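Local coordinates for protein yersinopine synthase (Yersinia pestis, PDB 6C4M) that catalyses the NADPH-dependent reductive condensation of pyruvate with an amino-acid-derived intermediate, the last step in making the metallophore yersinopine, at residues Gln428-Leu431 and Gln432-Gln435; Gln353-Ala356 and Leu357-Tyr361; Ala301-Ala304 and Asp305-Arg309; Thr268-Gln271 and Ala272-Pro276; Gln347-Pro350 and Leu351-Gln354. All coordinates share one frame; numbering follows the deposited sequence.

Contact 1 of 5, residues Gln428-Leu431 and Gln432-Gln435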
loop_
_atom_site.group_PDB
_atom_site.type_symbol
_atom_site.label_atom_id
_atom_site.label_comp_id
_atom_site.label_asym_id
_atom_site.label_seq_id
_atom_site.Cartn_x
_atom_site.Cartn_y
_atom_site.Cartn_z
ATOM N N GLN A 428 13.239 23.239 4.757
ATOM C CA GLN A 428 12.697 24.588 4.702
ATOM C C GLN A 428 11.234 24.569 4.256
ATOM O O GLN A 428 10.385 25.245 4.853
ATOM C CB GLN A 428 13.572 25.413 3.765
ATOM C CG GLN A 428 13.212 26.847 3.562
ATOM C CD GLN A 428 14.247 27.526 2.681
ATOM O OE1 GLN A 428 15.450 27.253 2.794
ATOM N NE2 GLN A 428 13.790 28.387 1.781
ATOM N N ARG A 429 10.913 23.749 3.251
ATOM C CA ARG A 429 9.541 23.655 2.777
ATOM C C ARG A 429 8.631 23.116 3.867
ATOM O O ARG A 429 7.544 23.669 4.109
ATOM C CB ARG A 429 9.489 22.793 1.501
ATOM C CG ARG A 429 8.129 22.144 1.192
ATOM C CD ARG A 429 8.024 21.509 -0.266
ATOM N NE ARG A 429 8.690 20.206 -0.385
ATOM C CZ ARG A 429 9.940 20.008 -0.827
ATOM N NH1 ARG A 429 10.702 21.027 -1.226
ATOM N NH2 ARG A 429 10.436 18.773 -0.880
ATOM N N LEU A 430 9.099 22.087 4.580
ATOM C CA LEU A 430 8.322 21.486 5.663
ATOM C C LEU A 430 8.050 22.484 6.782
ATOM O O LEU A 430 6.948 22.516 7.340
ATOM C CB LEU A 430 9.059 20.278 6.224
ATOM C CG LEU A 430 9.243 19.034 5.377
ATOM C CD1 LEU A 430 10.146 17.984 6.023
ATOM C CD2 LEU A 430 7.869 18.438 5.100
ATOM N N LEU A 431 9.049 23.268 7.176
ATOM C CA LEU A 431 8.804 24.208 8.263
ATOM C C LEU A 431 7.995 25.420 7.812
ATOM O O LEU A 431 7.190 25.939 8.589
ATOM C CB LEU A 431 10.134 24.639 8.883
ATOM C CG LEU A 431 10.781 23.573 9.779
ATOM C CD1 LEU A 431 12.146 24.028 10.283
ATOM C CD2 LEU A 431 9.896 23.187 10.977
ATOM N N GLN A 432 8.190 25.877 6.571
ATOM C CA GLN A 432 7.342 26.930 6.028
ATOM C C GLN A 432 5.887 26.512 6.055
ATOM O O GLN A 432 5.007 27.305 6.403
ATOM C CB GLN A 432 7.772 27.258 4.608
ATOM C CG GLN A 432 9.074 27.989 4.510
ATOM C CD GLN A 432 9.440 28.262 3.073
ATOM O OE1 GLN A 432 8.885 27.643 2.162
ATOM N NE2 GLN A 432 10.349 29.206 2.855
ATOM N N ARG A 433 5.613 25.269 5.673
ATOM C CA ARG A 433 4.239 24.791 5.619
ATOM C C ARG A 433 3.647 24.732 7.018
ATOM O O ARG A 433 2.525 25.193 7.252
ATOM C CB ARG A 433 4.211 23.416 4.942
ATOM C CG ARG A 433 2.841 22.829 4.702
ATOM C CD ARG A 433 2.912 21.336 4.329
ATOM N NE ARG A 433 3.600 21.056 3.060
ATOM C CZ ARG A 433 4.328 19.964 2.837
ATOM N NH1 ARG A 433 4.445 19.060 3.790
ATOM N NH2 ARG A 433 4.927 19.757 1.659
ATOM N N PHE A 434 4.405 24.169 7.975
ATOM C CA PHE A 434 3.964 24.139 9.367
ATOM C C PHE A 434 3.694 25.547 9.903
ATOM O O PHE A 434 2.644 25.804 10.523
ATOM C CB PHE A 434 5.022 23.470 10.266
ATOM C CG PHE A 434 4.714 23.639 11.709
ATOM C CD1 PHE A 434 3.738 22.851 12.292
ATOM C CD2 PHE A 434 5.333 24.632 12.474
ATOM C CE1 PHE A 434 3.412 22.997 13.614
ATOM C CE2 PHE A 434 5.010 24.792 13.805
ATOM C CZ PHE A 434 4.035 23.978 14.375
ATOM N N GLN A 435 4.659 26.452 9.731
ATOM C CA GLN A 435 4.532 27.790 10.309
ATOM C C GLN A 435 3.305 28.521 9.762
ATOM O O GLN A 435 2.597 29.201 10.509
ATOM C CB GLN A 435 5.807 28.597 10.040
ATOM C CG GLN A 435 6.086 29.782 10.977
ATOM C CD GLN A 435 5.961 29.462 12.466
ATOM O OE1 GLN A 435 6.461 28.447 12.958
ATOM N NE2 GLN A 435 5.265 30.333 13.185
#
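Two turns of the amphipathic alpha-helix 425-445 make up this local contact, in which Gln428 meets Gln432 and Arg429 meets Arg433 one turn apart. The backbone is regular: Gln432 N bonds to Gln428 O at 2.9 Å and Gln435 N to Leu431 O at 2.8 Å, with Arg433 N to Arg429 O and Phe434 N to Leu430 O between them. On the exposed flank the two glutamine side chains run side by side in the same direction, their amide planes turned 66° apart. CG of Gln432, beside its own backbone N (chi1 -72°), leans back over the preceding turn and comes 3.1 Å from Gln428 O, while its NE2 lies 3.8 Å from Gln428 CG. Glutamine suits this flank because its methylenes pack along the helix and its amide can face water. Arg429 and Arg433 also point the same way, yet their like charges gather round an acid: Arg429 NH2 forms a salt bridge with Asp299, to which Arg433 NH2 makes a long, weak ion pair. Arg433 NH1 is bonded to the carbonyl of Leu265, which helps hold the guanidinium beside Leu430. The buried flank is apolar. Leu431 packs on Val407, Leu410 and Leu414 of helix 401-419, Phe434 on Leu270 and Phe274 of helix 267-274, and Leu430 on Leu303 of helix 294-313, with the Leu430 side chain about 9 Å from that of His260, the inferred proton donor/acceptor. The guanidinium of Arg433 meets Leu430 obliquely, its NH1 3.7 Å from Leu430 CD2.

Contact 2 of 5, residues Gln353-Ala356 and Leu357-Tyr361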
loop_
_atom_site.group_PDB
_atom_site.type_symbol
_atom_site.label_atom_id
_atom_site.label_comp_id
_atom_site.label_asym_id
_atom_site.label_seq_id
_atom_site.Cartn_x
_atom_site.Cartn_y
_atom_site.Cartn_z
ATOM N N GLN A 353 14.721 5.646 -5.151
ATOM C CA GLN A 353 14.671 5.804 -3.708
ATOM C C GLN A 353 13.241 5.976 -3.230
ATOM O O GLN A 353 12.804 5.331 -2.262
ATOM C CB GLN A 353 15.513 7.022 -3.277
ATOM C CG GLN A 353 17.023 6.812 -3.298
ATOM C CD GLN A 353 17.743 7.958 -2.566
ATOM O OE1 GLN A 353 17.133 8.978 -2.222
ATOM N NE2 GLN A 353 19.020 7.781 -2.314
ATOM N N GLN A 354 12.487 6.842 -3.913
ATOM C CA GLN A 354 11.133 7.111 -3.483
ATOM C C GLN A 354 10.259 5.879 -3.625
ATOM O O GLN A 354 9.518 5.524 -2.698
ATOM C CB GLN A 354 10.580 8.294 -4.282
ATOM C CG GLN A 354 11.186 9.653 -3.805
ATOM C CD GLN A 354 10.829 10.791 -4.748
ATOM O OE1 GLN A 354 9.736 10.830 -5.281
ATOM N NE2 GLN A 354 11.771 11.677 -4.998
ATOM N N TYR A 355 10.310 5.225 -4.788
ATOM C CA TYR A 355 9.538 3.999 -4.983
ATOM C C TYR A 355 9.841 3.017 -3.856
ATOM O O TYR A 355 8.924 2.502 -3.201
ATOM C CB TYR A 355 9.850 3.405 -6.371
ATOM C CG TYR A 355 9.057 2.167 -6.815
ATOM C CD1 TYR A 355 7.891 1.779 -6.177
ATOM C CD2 TYR A 355 9.494 1.405 -7.887
ATOM C CE1 TYR A 355 7.199 0.675 -6.583
ATOM C CE2 TYR A 355 8.808 0.276 -8.301
ATOM C CZ TYR A 355 7.658 -0.083 -7.647
ATOM O OH TYR A 355 6.937 -1.174 -8.073
ATOM N N ALA A 356 11.135 2.825 -3.552
ATOM C CA ALA A 356 11.508 1.885 -2.497
ATOM C C ALA A 356 10.897 2.279 -1.161
ATOM O O ALA A 356 10.374 1.418 -0.441
ATOM C CB ALA A 356 13.025 1.776 -2.386
ATOM N N LEU A 357 10.903 3.584 -0.833
ATOM C CA LEU A 357 10.334 4.021 0.433
ATOM C C LEU A 357 8.823 3.889 0.464
ATOM O O LEU A 357 8.263 3.524 1.513
ATOM C CB LEU A 357 10.758 5.461 0.724
ATOM C CG LEU A 357 12.223 5.636 1.135
ATOM C CD1 LEU A 357 12.636 7.126 1.020
ATOM C CD2 LEU A 357 12.421 5.115 2.573
ATOM N N PHE A 358 8.133 4.209 -0.664
ATOM C CA PHE A 358 6.691 4.001 -0.714
ATOM C C PHE A 358 6.368 2.533 -0.519
ATOM O O PHE A 358 5.452 2.183 0.236
ATOM C CB PHE A 358 6.082 4.533 -2.032
ATOM C CG PHE A 358 4.587 4.428 -2.056
ATOM C CD1 PHE A 358 3.976 3.246 -2.413
ATOM C CD2 PHE A 358 3.798 5.487 -1.651
ATOM C CE1 PHE A 358 2.596 3.126 -2.399
ATOM C CE2 PHE A 358 2.427 5.378 -1.652
ATOM C CZ PHE A 358 1.830 4.181 -2.026
ATOM N N VAL A 359 7.146 1.651 -1.140
ATOM C CA VAL A 359 6.889 0.224 -0.965
ATOM C C VAL A 359 7.108 -0.155 0.491
ATOM O O VAL A 359 6.284 -0.854 1.106
ATOM C CB VAL A 359 7.758 -0.618 -1.928
ATOM C CG1 VAL A 359 7.593 -2.094 -1.636
ATOM C CG2 VAL A 359 7.350 -0.386 -3.372
ATOM N N ARG A 360 8.201 0.331 1.075
ATOM C CA ARG A 360 8.460 0.045 2.479
ATOM C C ARG A 360 7.277 0.421 3.371
ATOM O O ARG A 360 6.794 -0.409 4.146
ATOM C CB ARG A 360 9.723 0.769 2.924
ATOM C CG ARG A 360 10.247 0.210 4.198
ATOM C CD ARG A 360 10.245 1.232 5.248
ATOM N NE ARG A 360 10.643 0.635 6.505
ATOM C CZ ARG A 360 10.417 1.170 7.683
ATOM N NH1 ARG A 360 9.813 2.365 7.771
ATOM N NH2 ARG A 360 10.810 0.500 8.764
ATOM N N TYR A 361 6.775 1.669 3.271
ATOM C CA TYR A 361 5.677 2.069 4.148
ATOM C C TYR A 361 4.372 1.355 3.828
ATOM O O TYR A 361 3.559 1.116 4.731
ATOM C CB TYR A 361 5.531 3.590 4.133
ATOM C CG TYR A 361 6.560 4.169 5.060
ATOM C CD1 TYR A 361 6.292 4.309 6.414
ATOM C CD2 TYR A 361 7.823 4.525 4.601
ATOM C CE1 TYR A 361 7.263 4.780 7.298
ATOM C CE2 TYR A 361 8.802 4.993 5.473
ATOM C CZ TYR A 361 8.522 5.119 6.818
ATOM O OH TYR A 361 9.502 5.621 7.671
#
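Tyr355 and Val359 carry the side-chain contact within helix 350-364, an alpha-helix that helps form the homodimer interface. Four i to i+4 backbone hydrogen bonds make up the polar part. Phe358 N to Gln354 O is 2.8 Å and nearly straight, with an angle of 170° at the hydrogen; Val359 N to Tyr355 O is 2.9 Å. Leu357 N binds Gln353 O and Arg360 N binds Ala356 O in the same manner, so the carbonyls of Gln353-Ala356 are each paired with an amide of Leu357-Arg360.

The apolar part is one tight pair. With chi1 at -175° the Tyr355 ring stands outward from the helix and leans only slightly toward the following turn, so that CD1 and CE1 lie against the methyl CG2 of Val359, which approaches the ring obliquely. The same methyl lies 3.3 Å from Tyr355 O; the beta-branch of valine supplies it at just this height, touching both ring and carbonyl. Leu357 covers another carbonyl, its CG being 3.5 Å from Gln353 O, and packs outward on Ile297 and Leu325.

Aromatic and subunit contacts complete the setting. The Tyr355 ring stands edge-to-face with Trp341 and also meets the ring of Tyr355 of the second subunit, while Val359 packs on Phe358 of that subunit. The small Ala356 allows close approach of Trp341 and Leu322, and Arg360 sends its NH2 to the carbonyl of Tyr330. Across the intrahelical pair, Tyr355 CE1 lies 3.4 Å from Val359 CG2.

Contact 3 of 5, residues Ala301-Ala304 and Asp305-Arg309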
loop_
_atom_site.group_PDB
_atom_site.type_symbol
_atom_site.label_atom_id
_atom_site.label_comp_id
_atom_site.label_asym_id
_atom_site.label_seq_id
_atom_site.Cartn_x
_atom_site.Cartn_y
_atom_site.Cartn_z
ATOM N N ALA A 301 12.493 11.357 1.314
ATOM C CA ALA A 301 13.768 11.201 0.634
ATOM C C ALA A 301 14.541 12.516 0.585
ATOM O O ALA A 301 15.760 12.522 0.758
ATOM C CB ALA A 301 13.523 10.664 -0.772
ATOM N N GLY A 302 13.861 13.630 0.295
ATOM C CA GLY A 302 14.548 14.915 0.207
ATOM C C GLY A 302 15.118 15.383 1.536
ATOM O O GLY A 302 16.205 15.981 1.591
ATOM N N LEU A 303 14.385 15.157 2.629
ATOM C CA LEU A 303 14.916 15.526 3.945
ATOM C C LEU A 303 16.155 14.701 4.316
ATOM O O LEU A 303 17.122 15.232 4.891
ATOM C CB LEU A 303 13.810 15.375 4.999
ATOM C CG LEU A 303 14.168 15.710 6.454
ATOM C CD1 LEU A 303 14.586 17.153 6.571
ATOM C CD2 LEU A 303 13.014 15.401 7.389
ATOM N N ALA A 304 16.157 13.406 3.994
ATOM C CA ALA A 304 17.371 12.610 4.161
ATOM C C ALA A 304 18.532 13.195 3.355
ATOM O O ALA A 304 19.666 13.245 3.842
ATOM C CB ALA A 304 17.098 11.153 3.749
ATOM N N ASP A 305 18.274 13.620 2.106
ATOM C CA ASP A 305 19.316 14.310 1.338
ATOM C C ASP A 305 19.816 15.542 2.086
ATOM O O ASP A 305 21.007 15.854 2.045
ATOM C CB ASP A 305 18.798 14.762 -0.039
ATOM C CG ASP A 305 18.565 13.642 -0.998
ATOM O OD1 ASP A 305 19.299 12.632 -0.950
ATOM O OD2 ASP A 305 17.663 13.819 -1.848
ATOM N N ASP A 306 18.903 16.293 2.711
ATOM C CA ASP A 306 19.281 17.515 3.418
ATOM C C ASP A 306 20.196 17.200 4.612
ATOM O O ASP A 306 21.205 17.884 4.845
ATOM C CB ASP A 306 18.028 18.252 3.898
ATOM C CG ASP A 306 17.224 18.907 2.761
ATOM O OD1 ASP A 306 17.639 18.852 1.581
ATOM O OD2 ASP A 306 16.167 19.502 3.073
ATOM N N TYR A 307 19.833 16.181 5.399
ATOM C CA TYR A 307 20.640 15.815 6.553
ATOM C C TYR A 307 22.014 15.323 6.120
ATOM O O TYR A 307 23.011 15.597 6.782
ATOM C CB TYR A 307 19.932 14.749 7.384
ATOM C CG TYR A 307 18.695 15.194 8.162
ATOM C CD1 TYR A 307 18.564 16.475 8.674
ATOM C CD2 TYR A 307 17.670 14.297 8.414
ATOM C CE1 TYR A 307 17.434 16.853 9.412
ATOM C CE2 TYR A 307 16.541 14.660 9.146
ATOM C CZ TYR A 307 16.415 15.931 9.636
ATOM O OH TYR A 307 15.254 16.270 10.345
ATOM N N LYS A 308 22.098 14.630 4.991
ATOM C CA LYS A 308 23.407 14.254 4.472
ATOM C C LYS A 308 24.258 15.489 4.204
ATOM O O LYS A 308 25.459 15.512 4.531
ATOM C CB LYS A 308 23.261 13.426 3.205
ATOM C CG LYS A 308 24.521 13.276 2.374
ATOM C CD LYS A 308 24.156 12.396 1.162
ATOM C CE LYS A 308 25.332 12.125 0.271
ATOM N NZ LYS A 308 25.947 13.382 -0.190
ATOM N N ARG A 309 23.658 16.519 3.601
ATOM C CA ARG A 309 24.371 17.773 3.366
ATOM C C ARG A 309 24.866 18.375 4.669
ATOM O O ARG A 309 26.008 18.836 4.754
ATOM C CB ARG A 309 23.472 18.788 2.658
ATOM C CG ARG A 309 24.014 19.270 1.319
ATOM C CD ARG A 309 23.074 20.292 0.593
ATOM N NE ARG A 309 21.687 19.823 0.457
ATOM C CZ ARG A 309 21.284 18.891 -0.401
ATOM N NH1 ARG A 309 22.161 18.312 -1.210
ATOM N NH2 ARG A 309 20.001 18.526 -0.447
#
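Gly302 O receives the amide of Asp306 at 2.9 Å and Leu303 O that of Tyr307 at 2.9 Å, two of the i to i+4 bonds of the alpha-helix 294-313. Asp306 also takes part in a salt bridge one turn on: Arg309 NH2 reaches its OD1 at 3.1 Å, nearly in the guanidinium plane and on the lone pair facing away from OD2. The other oxygen, OD2, accepts the amide of Ala427 at the start of helix 425-445, as an acid commonly does at a helix N-terminus, and Arg309 NE adds a bond to Val423 O.

Packing is led by Leu303 and Tyr307. Leu303 stands out from the helix, and the ring of Tyr307 (chi1 -71°) leans back one turn to bring a face against Leu303 CD1. This methyl sits 4.1 Å from the ring centroid, displaced toward the hydroxyl-bearing rim, in a CH-pi contact. Leu303 CG lies 3.7 Å from Tyr307 CE2. The ring is further fixed by its hydroxyl, bonded to Asn257 O, and by an edge-to-face contact with Tyr258. The carboxylate of Asp306 is thus shared between an arginine and a helix start, which probably favours its charged form and ties two helices together.

Contact 4 of 5, residues Thr268-Gln271 and Ala272-Pro276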
loop_
_atom_site.group_PDB
_atom_site.type_symbol
_atom_site.label_atom_id
_atom_site.label_comp_id
_atom_site.label_asym_id
_atom_site.label_seq_id
_atom_site.Cartn_x
_atom_site.Cartn_y
_atom_site.Cartn_z
ATOM N N THR A 268 -2.126 17.252 4.662
ATOM C CA THR A 268 -3.333 16.628 5.197
ATOM C C THR A 268 -3.183 16.324 6.673
ATOM O O THR A 268 -4.178 16.280 7.400
ATOM C CB THR A 268 -3.686 15.357 4.425
ATOM O OG1 THR A 268 -2.533 14.537 4.324
ATOM C CG2 THR A 268 -4.161 15.688 3.019
ATOM N N THR A 269 -1.952 16.148 7.145
ATOM C CA THR A 269 -1.770 15.874 8.565
ATOM C C THR A 269 -1.875 17.150 9.367
ATOM O O THR A 269 -2.505 17.167 10.427
ATOM C CB THR A 269 -0.428 15.207 8.823
ATOM O OG1 THR A 269 -0.393 13.954 8.161
ATOM C CG2 THR A 269 -0.246 14.946 10.304
ATOM N N LEU A 270 -1.290 18.233 8.859
ATOM C CA LEU A 270 -1.450 19.535 9.504
ATOM C C LEU A 270 -2.922 19.941 9.582
ATOM O O LEU A 270 -3.361 20.541 10.569
ATOM C CB LEU A 270 -0.645 20.595 8.751
ATOM C CG LEU A 270 0.871 20.415 8.731
ATOM C CD1 LEU A 270 1.504 21.513 7.876
ATOM C CD2 LEU A 270 1.419 20.483 10.097
ATOM N N GLN A 271 -3.708 19.623 8.549
ATOM C CA GLN A 271 -5.131 19.954 8.590
ATOM C C GLN A 271 -5.852 19.181 9.690
ATOM O O GLN A 271 -6.690 19.748 10.405
ATOM C CB GLN A 271 -5.781 19.677 7.228
ATOM C CG GLN A 271 -7.239 20.138 7.129
ATOM C CD GLN A 271 -7.766 20.079 5.712
ATOM O OE1 GLN A 271 -7.223 20.720 4.806
ATOM N NE2 GLN A 271 -8.783 19.265 5.497
ATOM N N ALA A 272 -5.546 17.882 9.840
ATOM C CA ALA A 272 -6.134 17.104 10.930
ATOM C C ALA A 272 -5.703 17.653 12.280
ATOM O O ALA A 272 -6.478 17.679 13.241
ATOM C CB ALA A 272 -5.716 15.636 10.805
ATOM N N LEU A 273 -4.465 18.096 12.355
ATOM C CA LEU A 273 -3.916 18.588 13.611
ATOM C C LEU A 273 -4.618 19.866 14.044
ATOM O O LEU A 273 -4.973 20.029 15.219
ATOM C CB LEU A 273 -2.424 18.826 13.430
ATOM C CG LEU A 273 -1.739 19.752 14.422
ATOM C CD1 LEU A 273 -1.724 19.060 15.783
ATOM C CD2 LEU A 273 -0.345 20.046 13.931
ATOM N N PHE A 274 -4.825 20.782 13.106
ATOM C CA PHE A 274 -5.302 22.117 13.436
ATOM C C PHE A 274 -6.813 22.293 13.305
ATOM O O PHE A 274 -7.321 23.357 13.695
ATOM C CB PHE A 274 -4.601 23.154 12.561
ATOM C CG PHE A 274 -3.183 23.436 12.963
ATOM C CD1 PHE A 274 -2.878 23.965 14.229
ATOM C CD2 PHE A 274 -2.152 23.200 12.082
ATOM C CE1 PHE A 274 -1.551 24.235 14.601
ATOM C CE2 PHE A 274 -0.840 23.460 12.433
ATOM C CZ PHE A 274 -0.531 23.994 13.708
ATOM N N TYR A 275 -7.533 21.304 12.755
ATOM C CA TYR A 275 -8.998 21.291 12.678
ATOM C C TYR A 275 -9.479 20.087 13.478
ATOM O O TYR A 275 -9.843 19.047 12.908
ATOM C CB TYR A 275 -9.477 21.216 11.229
ATOM C CG TYR A 275 -9.258 22.488 10.461
ATOM C CD1 TYR A 275 -8.056 22.731 9.818
ATOM C CD2 TYR A 275 -10.259 23.481 10.405
ATOM C CE1 TYR A 275 -7.853 23.922 9.103
ATOM C CE2 TYR A 275 -10.048 24.669 9.723
ATOM C CZ TYR A 275 -8.858 24.875 9.062
ATOM O OH TYR A 275 -8.635 26.037 8.373
ATOM N N PRO A 276 -9.496 20.188 14.807
ATOM C CA PRO A 276 -9.674 18.991 15.640
ATOM C C PRO A 276 -10.977 18.280 15.434
ATOM O O PRO A 276 -11.139 17.175 15.966
ATOM C CB PRO A 276 -9.585 19.540 17.066
ATOM C CG PRO A 276 -9.952 20.957 16.948
ATOM C CD PRO A 276 -9.413 21.405 15.615
#
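Leu270 O accepts the amide of Phe274 at 2.9 Å and Gln271 O that of Tyr275, also at 2.9 Å, in the last turn of the short alpha-helix 267-274. The second bond is the more bent, with an angle of 135° at the hydrogen, as fits the end of the helix: Tyr275 is the first residue to leave helical backbone angles, and Pro276 follows. Gln271 O also meets the Tyr275 ring in its plane at the edge, 3.3 Å from CD1.

The side chains divide by exposure. Gln271, with CG trans to its N (chi1 -174°), lays its CG methylene against Tyr275, CG to CD1 3.8 Å, the amide and ring planes 76° apart; its NE2 goes to Gln278 OE1. The Tyr275 ring also forms a cation-pi contact with Arg444 of helix 425-445, for which an electron-rich phenol is well suited. On the buried flank Leu270 CD2 lies 4.2 Å from Leu273 CD2, and Leu273 CD2 in turn sits over one face of the Phe274 ring, toward its rim. Phe274 packs on Phe441, Ala437 and Leu438. Thr269 turns its hydroxyl to the carbonyl of Leu263.

Leu270 and Phe274 thus face helix 425-445, while Leu273 packs on Pro400. Tyr275 reaches the same helix 425-445 from the exposed end through Arg444, so that one helix is met both by hydrophobic burial and by cation-pi attraction.

Contact 5 of 5, residues Gln347-Pro350 and Leu351-Gln354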
loop_
_atom_site.group_PDB
_atom_site.type_symbol
_atom_site.label_atom_id
_atom_site.label_comp_id
_atom_site.label_asym_id
_atom_site.label_seq_id
_atom_site.Cartn_x
_atom_site.Cartn_y
_atom_site.Cartn_z
ATOM N N GLN A 347 22.907 5.059 -3.572
ATOM C CA GLN A 347 23.249 5.293 -4.973
ATOM C C GLN A 347 22.054 5.221 -5.916
ATOM O O GLN A 347 22.234 5.425 -7.117
ATOM C CB GLN A 347 24.300 4.300 -5.463
ATOM C CG GLN A 347 25.677 4.483 -4.829
ATOM C CD GLN A 347 25.690 4.066 -3.380
ATOM O OE1 GLN A 347 25.813 4.903 -2.485
ATOM N NE2 GLN A 347 25.549 2.768 -3.135
ATOM N N LEU A 348 20.860 4.910 -5.426
ATOM C CA LEU A 348 19.722 4.805 -6.319
ATOM C C LEU A 348 19.323 6.210 -6.743
ATOM O O LEU A 348 19.505 7.152 -5.986
ATOM C CB LEU A 348 18.529 4.142 -5.635
ATOM C CG LEU A 348 18.732 2.736 -5.093
ATOM C CD1 LEU A 348 17.477 2.264 -4.372
ATOM C CD2 LEU A 348 19.091 1.816 -6.227
ATOM N N PRO A 349 18.765 6.368 -7.946
ATOM C CA PRO A 349 18.238 7.670 -8.319
ATOM C C PRO A 349 17.097 8.052 -7.411
ATOM O O PRO A 349 16.384 7.183 -6.869
ATOM C CB PRO A 349 17.762 7.451 -9.763
ATOM C CG PRO A 349 18.367 6.209 -10.219
ATOM C CD PRO A 349 18.542 5.368 -8.990
ATOM N N PRO A 350 16.848 9.352 -7.244
ATOM C CA PRO A 350 15.747 9.814 -6.393
ATOM C C PRO A 350 14.437 9.095 -6.605
ATOM O O PRO A 350 13.763 8.715 -5.643
ATOM C CB PRO A 350 15.597 11.291 -6.793
ATOM C CG PRO A 350 16.945 11.694 -7.267
ATOM C CD PRO A 350 17.544 10.470 -7.909
ATOM N N LEU A 351 14.043 8.915 -7.859
ATOM C CA LEU A 351 12.737 8.319 -8.103
ATOM C C LEU A 351 12.707 6.885 -7.605
ATOM O O LEU A 351 11.693 6.419 -7.070
ATOM C CB LEU A 351 12.386 8.394 -9.591
ATOM C CG LEU A 351 10.956 7.983 -9.930
ATOM C CD1 LEU A 351 9.931 8.795 -9.133
ATOM C CD2 LEU A 351 10.723 8.172 -11.396
ATOM N N GLU A 352 13.822 6.179 -7.745
ATOM C CA GLU A 352 13.876 4.796 -7.276
ATOM C C GLU A 352 13.962 4.728 -5.760
ATOM O O GLU A 352 13.369 3.836 -5.136
ATOM C CB GLU A 352 15.063 4.058 -7.886
ATOM C CG GLU A 352 14.951 2.547 -7.668
ATOM C CD GLU A 352 15.879 1.737 -8.554
ATOM O OE1 GLU A 352 16.742 2.323 -9.249
ATOM O OE2 GLU A 352 15.737 0.504 -8.538
ATOM N N GLN A 353 14.721 5.646 -5.151
ATOM C CA GLN A 353 14.671 5.804 -3.708
ATOM C C GLN A 353 13.241 5.976 -3.230
ATOM O O GLN A 353 12.804 5.331 -2.262
ATOM C CB GLN A 353 15.513 7.022 -3.277
ATOM C CG GLN A 353 17.023 6.812 -3.298
ATOM C CD GLN A 353 17.743 7.958 -2.566
ATOM O OE1 GLN A 353 17.133 8.978 -2.222
ATOM N NE2 GLN A 353 19.020 7.781 -2.314
ATOM N N GLN A 354 12.487 6.842 -3.913
ATOM C CA GLN A 354 11.133 7.111 -3.483
ATOM C C GLN A 354 10.259 5.879 -3.625
ATOM O O GLN A 354 9.518 5.524 -2.698
ATOM C CB GLN A 354 10.580 8.294 -4.282
ATOM C CG GLN A 354 11.186 9.653 -3.805
ATOM C CD GLN A 354 10.829 10.791 -4.748
ATOM O OE1 GLN A 354 9.736 10.830 -5.281
ATOM N NE2 GLN A 354 11.771 11.677 -4.998
#
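Pro349 O begins the helix by accepting Gln353 N at 2.8 Å in a nearly straight bond (173° at the hydrogen), with a second, weak bond from Glu352 N, while Pro350 O takes Gln354 N at 2.9 Å. Pro349 stands at the N-cap position and Pro350 opens the first turn, where proline fits well because the first amides of a helix have no i to i+4 acceptor to satisfy.

Among the side chains, Glu352 carries most of the contact. It runs alongside Pro349, in the same direction, bringing OE1 to 3.5 Å from Pro349 CD, and it crosses Leu348 at about a right angle, with Leu348 CD2 3.9 Å from the same OE1. Its extended chain, trans at both chi1 and chi2 (-167° and 164°), carries the carboxylate back toward the proline ring; there OE2 is bonded to Trp341 NE1 and forms a salt bridge with Arg340, so that the buried acid probably stays ionised. Leu348 CB also touches Gln353 CG at 3.9 Å. The amide of Gln353 is anchored through NE2 to the carbonyl of Phe345, and Gln354, with CG beside its own backbone N, brings that CG to 3.3 Å from Pro350 O.

The turn joins helix 339-344, on which Leu348 rests, to helix 350-364. Gln354 leans on Ile297, Ala298 and Ala301 of helix 294-313, and Leu351 and Glu352 pack against Glu352 and Leu351 of the second subunit.

How the contacts relate
Contacts 2 and 5 share helix 350-364: contact 5 starts it at a partly exposed end, with Pro349 at the N-cap position, and contact 2 continues it as buried aromatic packing, both touching the second subunit. Contact 3, on helix 294-313, bridges this region to contact 1: Ala301 touches Gln354 and Leu357, and Leu303 meets Leu430. Contact 1 in turn packs on contact 4 through Phe434 with Leu270 and Phe274. Contacts 1 and 4 mix buried hydrophobic flanks with exposed polar ones. Contacts 1 to 4 each bring a side chain within about 10 Å of that of His260, the inferred proton donor/acceptor; contact 5 lies away from it.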